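Local coordinates for outer membrane protein SusF (Bacteroides thetaiotaomicron, PDB 4FE9) that binds starch at the bacterial cell surface through carbohydrate-binding modules, ahead of its transport into the periplasm for degradation, at residues 373-376 / 380-383; 415-418 / 422-425. All coordinates share one frame; numbering follows the deposited sequence. Where two conformers were deposited one is given.

Contact 1 (373-376 / 380-383); sequences MGDT and GWDA. With NA (sodium ion), chain I.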
loop_
_atom_site.group_PDB
_atom_site.type_symbol
_atom_site.label_atom_id
_atom_site.label_comp_id
_atom_site.label_asym_id
_atom_site.label_seq_id
_atom_site.Cartn_x
_atom_site.Cartn_y
_atom_site.Cartn_z
ATOM N N MET A 373 -3.091 32.790 1.726
ATOM C CA MET A 373 -3.283 32.647 0.289
ATOM C C MET A 373 -4.110 33.804 -0.245
ATOM O O MET A 373 -4.959 34.343 0.455
ATOM C CB MET A 373 -4.003 31.327 -0.031
ATOM C CG MET A 373 -3.308 30.113 0.543
ATOM S SD MET A 373 -1.928 29.657 -0.498
ATOM C CE MET A 373 -2.718 29.336 -2.088
ATOM N N GLY A 374 -3.937 34.085 -1.519
ATOM C CA GLY A 374 -4.823 34.967 -2.234
ATOM C C GLY A 374 -4.371 36.394 -2.073
ATOM O O GLY A 374 -3.161 36.689 -2.102
ATOM N N ASP A 375 -5.329 37.294 -1.954
ATOM C CA ASP A 375 -5.124 38.649 -2.398
ATOM C C ASP A 375 -4.287 39.429 -1.383
ATOM O O ASP A 375 -3.544 40.341 -1.746
ATOM C CB ASP A 375 -6.457 39.332 -2.614
ATOM C CG ASP A 375 -7.038 39.058 -4.007
ATOM O OD1 ASP A 375 -6.268 38.656 -4.912
ATOM O OD2 ASP A 375 -8.225 39.393 -4.228
ATOM N N THR A 376 -4.399 39.038 -0.118
ATOM C CA THR A 376 -3.703 39.702 0.949
ATOM C C THR A 376 -2.293 39.155 1.193
ATOM O O THR A 376 -1.567 39.684 2.040
ATOM C CB THR A 376 -4.519 39.703 2.257
ATOM O OG1 THR A 376 -4.579 38.381 2.801
ATOM C CG2 THR A 376 -5.920 40.204 2.016
ATOM N N GLY A 380 0.312 38.112 -4.251
ATOM C CA GLY A 380 -1.085 37.711 -4.433
ATOM C C GLY A 380 -1.206 36.228 -4.745
ATOM O O GLY A 380 -0.587 35.382 -4.068
ATOM N N TRP A 381 -2.016 35.911 -5.754
ATOM C CA TRP A 381 -2.259 34.529 -6.158
ATOM C C TRP A 381 -1.074 34.018 -6.950
ATOM O O TRP A 381 -1.060 32.879 -7.410
ATOM C CB TRP A 381 -3.539 34.428 -7.025
ATOM C CG TRP A 381 -4.823 34.512 -6.237
ATOM C CD1 TRP A 381 -5.738 35.534 -6.259
ATOM C CD2 TRP A 381 -5.326 33.544 -5.292
ATOM N NE1 TRP A 381 -6.783 35.254 -5.407
ATOM C CE2 TRP A 381 -6.548 34.052 -4.783
ATOM C CE3 TRP A 381 -4.897 32.273 -4.880
ATOM C CZ2 TRP A 381 -7.352 33.328 -3.894
ATOM C CZ3 TRP A 381 -5.675 31.569 -3.957
ATOM C CH2 TRP A 381 -6.885 32.105 -3.467
ATOM N N ASP A 382 -0.124 34.901 -7.212
ATOM C CA ASP A 382 0.901 34.609 -8.185
ATOM C C ASP A 382 2.106 33.885 -7.573
ATOM O O ASP A 382 2.784 33.113 -8.241
ATOM C CB ASP A 382 1.310 35.868 -8.929
ATOM C CG ASP A 382 0.804 35.872 -10.372
ATOM O OD1 ASP A 382 -0.366 36.278 -10.602
ATOM O OD2 ASP A 382 1.496 35.288 -11.237
ATOM N N ALA A 383 2.269 34.031 -6.272
ATOM C CA ALA A 383 3.163 33.176 -5.521
ATOM C C ALA A 383 2.356 32.491 -4.461
ATOM O O ALA A 383 1.755 33.148 -3.635
ATOM C CB ALA A 383 4.268 34.008 -4.881
HETATM NA NA NA I . 1.160 34.678 -2.210
HETATM O O HOH W 1 -1.508 32.839 -2.478
#
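Gly374 CA sits over one face of the Trp381 indole, 3.3 Å from the centroid of the six-membered ring and 16° off its normal, a CH-pi contact. A side chain on Gly374 would run into CZ2 of that ring, and the residue's positive phi also suits a glycine. Farther along the same face, offset toward the rim, comes the backbone N of Asp375. The Asp375 carboxylate stands at the pyrrole part instead, turned 70° from the ring plane, with OD1 3.4 Å from Trp381 CD1; its approach to NE1 is too poorly angled for a hydrogen bond. Met373, bent at chi2 and chi3, brings its methyl CE obliquely to 4.2 Å from Trp381 CZ3. Trp381 CG sits beside its own backbone N and anti to the carbonyl carbon (chi1 -77°), which carries the indole back across the strand end. With an alanine in place of Trp381, Gly374 CA would probably lose its aromatic cover and the Met373 methyl a packing partner. On the side of the ring that Gly374 occupies, the backbones also meet through a bent CA-H...O contact, Gly380 CA to Gly374 O 3.3 Å, and through a water that accepts from Gly374 N and lies 3.1 Å from Gly380 O, to which it can donate, although other acceptors compete for its protons. Gly380 O also binds the sodium ion at 2.6 Å, joined by Ala383 O at 2.2 Å; Ser377, Tyr378 and Asp389 complete the site, so the loop is wrapped round a cation. Ser377 OG ties this shell back to the strand by a hydrogen bond with Gly374 O. The contact thus closes the turn leaving strand 371-374, which pairs antiparallel with strand 410-415; Arg413 of that neighbour touches both Met373 and Trp381.

Contact 2 (415-418 / 422-425); sequences CVNP and SAGD
Asn417 reaches across to the backbone of 422-425 with its carboxamide, the one side chain that carries this small surface contact of 107 Å². Its CB points toward the facing segment, and CG, fully extended from the backbone N (chi1 180°), continues outward and sets the amide facing the backbone of Ser422 and Ala423. At the tip the two branches part. Across the contact OD1 makes a loose van der Waals approach, 3.9 Å to Ala423 CA, with the Ala423 methyl CB at 4.3 Å. ND2 does the polar work: it gives a weak hydrogen bond to Ser422 O, 3.3 Å long and bent to 146° at the hydrogen, and a shorter one of 2.9 Å to a water. That water in turn donates to Asp425 O, likewise at 2.9 Å, so the amide nitrogen reaches both ends of 422-425. Val421 O, just before the segment, also takes a weak bond from ND2; with three acceptors for two hydrogens, some sharing is likely. Ser422 O has a second and stronger donor, Asp425 N at 2.8 Å, which closes the short helical turn over Ala423 and Gly424, so the Asn417 amide shares an engaged acceptor. Asp425 OD2 forms a long, weak ion pair with Lys428. Leu385 packs against the Asn417 side chain from another loop. The whole is a loop between strands 410-415 and 430-434, an antiparallel pair of the third carbohydrate-binding module, in which an asparagine just past the end of strand 410-415 bridges to the start of a 3-10 segment by backbone carbonyls and water.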
loop_
_atom_site.group_PDB
_atom_site.type_symbol
_atom_site.label_atom_id
_atom_site.label_comp_id
_atom_site.label_asym_id
_atom_site.label_seq_id
_atom_site.Cartn_x
_atom_site.Cartn_y
_atom_site.Cartn_z
ATOM N N CYS A 415 -4.740 28.146 4.257
ATOM C CA CYS A 415 -4.690 26.695 4.125
ATOM C C CYS A 415 -3.497 26.026 4.840
ATOM O O CYS A 415 -2.583 26.708 5.351
ATOM C CB CYS A 415 -4.721 26.279 2.653
ATOM S SG CYS A 415 -3.166 26.612 1.773
ATOM N N VAL A 416 -3.583 24.703 4.962
ATOM C CA VAL A 416 -2.403 23.835 4.977
ATOM C C VAL A 416 -2.306 23.119 3.638
ATOM O O VAL A 416 -3.158 23.310 2.772
ATOM C CB VAL A 416 -2.504 22.791 6.094
ATOM C CG1 VAL A 416 -2.592 23.480 7.465
ATOM C CG2 VAL A 416 -3.727 21.908 5.870
ATOM N N ASN A 417 -1.223 22.377 3.429
ATOM C CA ASN A 417 -1.088 21.529 2.255
ATOM C C ASN A 417 -0.219 20.305 2.590
ATOM O O ASN A 417 0.984 20.369 2.504
ATOM C CB ASN A 417 -0.442 22.315 1.099
ATOM C CG ASN A 417 -0.268 21.462 -0.188
ATOM O OD1 ASN A 417 0.845 21.354 -0.739
ATOM N ND2 ASN A 417 -1.394 20.917 -0.708
ATOM N N PRO A 418 -0.851 19.172 2.929
ATOM C CA PRO A 418 -0.079 17.936 3.205
ATOM C C PRO A 418 0.756 17.443 2.013
ATOM O O PRO A 418 0.451 17.744 0.856
ATOM C CB PRO A 418 -1.166 16.908 3.568
ATOM C CG PRO A 418 -2.431 17.771 3.869
ATOM C CD PRO A 418 -2.305 18.940 2.960
ATOM N N SER A 422 -1.470 17.593 -3.892
ATOM C CA SER A 422 -0.750 18.480 -4.803
ATOM C C SER A 422 -0.990 19.960 -4.446
ATOM O O SER A 422 -2.048 20.324 -3.932
ATOM C CB SER A 422 -1.175 18.228 -6.239
ATOM O OG SER A 422 -2.459 18.772 -6.482
ATOM N N ALA A 423 -0.015 20.808 -4.752
ATOM C CA ALA A 423 -0.101 22.239 -4.390
ATOM C C ALA A 423 -1.300 22.908 -5.078
ATOM O O ALA A 423 -1.943 23.792 -4.510
ATOM C CB ALA A 423 1.201 22.966 -4.756
ATOM N N GLY A 424 -1.583 22.484 -6.307
ATOM C CA GLY A 424 -2.773 22.922 -7.019
ATOM C C GLY A 424 -4.052 22.692 -6.207
ATOM O O GLY A 424 -5.025 23.402 -6.378
ATOM N N ASP A 425 -4.027 21.680 -5.338
ATOM C CA ASP A 425 -5.183 21.286 -4.544
ATOM C C ASP A 425 -5.065 21.758 -3.094
ATOM O O ASP A 425 -5.637 21.145 -2.172
ATOM C CB ASP A 425 -5.333 19.769 -4.565
ATOM C CG ASP A 425 -5.829 19.242 -5.924
ATOM O OD1 ASP A 425 -6.296 20.057 -6.757
ATOM O OD2 ASP A 425 -5.743 18.012 -6.136
HETATM O O HOH W 2 -4.123 20.722 0.233
#

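Both contacts belong to the third carbohydrate-binding module and follow in series along the chain, 373-376 / 380-383 closing before 415-418 / 422-425 opens. Their centres lie 14 Å apart, and they share one antiparallel sheet: contact 1 begins on strand 371-374, contact 2 at the end of its neighbour 410-415. They meet directly where Met373 CG packs on Cys415 SG at 3.7 Å, and Leu385 and Trp426 each touch both of these residues. Contact 1 folds the loop leaving one strand round the sodium ion, whereas contact 2 shapes the connection onward to strand 430-434 on the protein surface, so adjacent strands pass into differently secured loops.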